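Local coordinates for protein acetyltransferase, GNAT family (Listeria monocytogenes str. 4b, PDB 2OH1) that probably transfers an acetyl group from acetyl-coenzyme A to an acceptor substrate, as a member of the GNAT acetyltransferase family, at residues 103-108 and 139-144. Sequence-based numbering, arbitrary orientation.
Sequences AYYLHR and FIRLDC
Two acceptors hold R141 NH1, the best-held polar atom of this contact: Y105 OH at 3.0 Å and the backbone oxygen of L98. The setting is the GNAT fold, where strands 103-111 and 139-145, linked by helix 120-134 in a beta-alpha-beta crossover, run parallel before splaying apart. Held by an extended chain, the R141 guanidinium keeps Y105 OH in its plane, 1° out, while CB and CD lie alongside the tyrosine ring. NE goes to Q173 and NH2 forms a salt bridge with D101, so all three nitrogens of this buried group are engaged; NH2 also lies above one face of the F139 ring, offset toward its rim. Backbone bonds join the strands: Y104 N to F139 O, R141 N to Y104 O at 2.8 Å, and L106 N to R141 O, the last nearly along the C=O axis (174°). On the side facing helix 120-134, I140 CD1 meets Y104 CB, and I140 CG2, anti to its backbone N, comes within a tight 3.4 Å of L106 CG in one of two L106 conformers. Where the strands diverge, one water replaces the direct bond, donating to L106 O at 2.8 Å and accepting from D143 N at 3.0 Å.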
loop_
_atom_site.group_PDB
_atom_site.type_symbol
_atom_site.label_atom_id
_atom_site.label_comp_id
_atom_site.label_asym_id
_atom_site.label_seq_id
_atom_site.Cartn_x
_atom_site.Cartn_y
_atom_site.Cartn_z
ATOM N N ALA A 103 4.770 -12.402 -6.261
ATOM C CA ALA A 103 3.875 -11.268 -6.227
ATOM C C ALA A 103 4.371 -10.321 -5.158
ATOM O O ALA A 103 5.042 -10.738 -4.243
ATOM C CB ALA A 103 2.445 -11.701 -5.906
ATOM N N TYR A 104 4.032 -9.050 -5.319
ATOM C CA TYR A 104 4.137 -8.053 -4.288
ATOM C C TYR A 104 2.770 -7.840 -3.667
ATOM O O TYR A 104 1.728 -7.919 -4.358
ATOM C CB TYR A 104 4.563 -6.736 -4.878
ATOM C CG TYR A 104 5.983 -6.687 -5.448
ATOM C CD1 TYR A 104 6.918 -7.719 -5.235
ATOM C CD2 TYR A 104 6.397 -5.558 -6.178
ATOM C CE1 TYR A 104 8.239 -7.601 -5.699
ATOM C CE2 TYR A 104 7.683 -5.477 -6.673
ATOM C CZ TYR A 104 8.569 -6.478 -6.426
ATOM O OH TYR A 104 9.850 -6.395 -6.938
ATOM N N TYR A 105 2.759 -7.611 -2.354
ATOM C CA TYR A 105 1.551 -7.461 -1.588
ATOM C C TYR A 105 1.542 -6.043 -1.014
ATOM O O TYR A 105 2.466 -5.628 -0.348
ATOM C CB TYR A 105 1.454 -8.504 -0.455
ATOM C CG TYR A 105 1.329 -9.896 -1.019
ATOM C CD1 TYR A 105 2.444 -10.558 -1.480
ATOM C CD2 TYR A 105 0.093 -10.497 -1.210
ATOM C CE1 TYR A 105 2.341 -11.831 -2.102
ATOM C CE2 TYR A 105 -0.025 -11.762 -1.786
ATOM C CZ TYR A 105 1.076 -12.429 -2.235
ATOM O OH TYR A 105 0.953 -13.675 -2.833
ATOM N N LEU A 106 0.520 -5.266 -1.347
ATOM C CA LEU A 106 0.446 -3.908 -0.854
ATOM C C LEU A 106 -0.270 -3.902 0.479
ATOM O O LEU A 106 -1.513 -4.053 0.489
ATOM C CB LEU A 106 -0.308 -3.003 -1.866
ATOM C CG LEU A 106 0.215 -2.976 -3.298
ATOM C CD1 LEU A 106 -0.471 -1.867 -4.140
ATOM C CD2 LEU A 106 1.717 -2.837 -3.340
ATOM N N HIS A 107 0.468 -3.623 1.572
ATOM C CA HIS A 107 -0.052 -3.625 2.919
ATOM C C HIS A 107 -0.665 -2.347 3.409
ATOM O O HIS A 107 -1.680 -2.395 4.122
ATOM C CB HIS A 107 1.000 -4.055 3.871
ATOM C CG HIS A 107 1.256 -5.531 3.826
ATOM N ND1 HIS A 107 1.617 -6.244 4.941
ATOM C CD2 HIS A 107 1.184 -6.432 2.809
ATOM C CE1 HIS A 107 1.727 -7.516 4.619
ATOM N NE2 HIS A 107 1.471 -7.671 3.342
ATOM N N ARG A 108 -0.048 -1.208 3.158
ATOM C CA ARG A 108 -0.595 0.060 3.623
ATOM C C ARG A 108 -0.269 1.183 2.651
ATOM O O ARG A 108 0.874 1.344 2.199
ATOM C CB ARG A 108 -0.028 0.399 4.983
ATOM C CG ARG A 108 -0.682 1.423 5.785
ATOM C CD ARG A 108 -2.143 1.138 6.067
ATOM N NE ARG A 108 -2.424 0.210 7.166
ATOM C CZ ARG A 108 -3.654 0.091 7.687
ATOM N NH1 ARG A 108 -4.615 0.839 7.183
ATOM N NH2 ARG A 108 -3.943 -0.741 8.707
ATOM N N PHE A 139 2.432 -10.250 -10.520
ATOM C CA PHE A 139 1.224 -9.751 -9.888
ATOM C C PHE A 139 1.529 -8.749 -8.777
ATOM O O PHE A 139 2.532 -8.883 -8.056
ATOM C CB PHE A 139 0.436 -10.873 -9.209
ATOM C CG PHE A 139 0.060 -12.021 -10.110
ATOM C CD1 PHE A 139 -0.980 -11.891 -11.008
ATOM C CD2 PHE A 139 0.740 -13.217 -10.031
ATOM C CE1 PHE A 139 -1.328 -12.963 -11.852
ATOM C CE2 PHE A 139 0.380 -14.287 -10.849
ATOM C CZ PHE A 139 -0.639 -14.143 -11.751
ATOM N N ILE A 140 0.637 -7.776 -8.629
ATOM C CA ILE A 140 0.513 -6.988 -7.404
ATOM C C ILE A 140 -0.811 -7.459 -6.785
ATOM O O ILE A 140 -1.824 -7.587 -7.498
ATOM C CB ILE A 140 0.394 -5.430 -7.629
ATOM C CG1 ILE A 140 1.559 -4.818 -8.398
ATOM C CG2 ILE A 140 0.189 -4.671 -6.281
ATOM C CD1 ILE A 140 2.937 -5.149 -7.827
ATOM N N ARG A 141 -0.791 -7.688 -5.475
ATOM C CA ARG A 141 -1.919 -8.253 -4.731
ATOM C C ARG A 141 -2.235 -7.440 -3.520
ATOM O O ARG A 141 -1.364 -6.790 -2.941
ATOM C CB ARG A 141 -1.641 -9.694 -4.328
ATOM C CG ARG A 141 -1.634 -10.615 -5.574
ATOM C CD ARG A 141 -1.242 -12.019 -5.199
ATOM N NE ARG A 141 -1.463 -12.938 -6.312
ATOM C CZ ARG A 141 -1.005 -14.154 -6.369
ATOM N NH1 ARG A 141 -0.220 -14.619 -5.419
ATOM N NH2 ARG A 141 -1.284 -14.891 -7.445
ATOM N N LEU A 142 -3.500 -7.475 -3.159
ATOM C CA LEU A 142 -3.903 -6.870 -1.895
ATOM C C LEU A 142 -5.230 -7.482 -1.424
ATOM O O LEU A 142 -5.871 -8.218 -2.147
ATOM C CB LEU A 142 -4.011 -5.370 -2.014
ATOM C CG LEU A 142 -5.048 -4.919 -3.041
ATOM C CD1 LEU A 142 -6.466 -4.843 -2.421
ATOM C CD2 LEU A 142 -4.631 -3.622 -3.693
ATOM N N ASP A 143 -5.547 -7.239 -0.151
ATOM C CA ASP A 143 -6.815 -7.692 0.429
ATOM C C ASP A 143 -7.584 -6.486 0.985
ATOM O O ASP A 143 -7.013 -5.441 1.255
ATOM C CB ASP A 143 -6.542 -8.778 1.462
ATOM C CG ASP A 143 -5.633 -8.351 2.612
ATOM O OD1 ASP A 143 -5.939 -7.358 3.322
ATOM O OD2 ASP A 143 -4.609 -9.059 2.912
ATOM N N CYS A 144 -8.900 -6.624 1.110
ATOM C CA CYS A 144 -9.759 -5.510 1.551
ATOM C C CYS A 144 -10.877 -6.114 2.352
ATOM O O CYS A 144 -11.448 -7.082 1.937
ATOM C CB CYS A 144 -10.382 -4.745 0.346
ATOM S SG CYS A 144 -11.101 -3.205 0.798
HETATM O O HOH W 1 -3.358 -5.934 1.511
#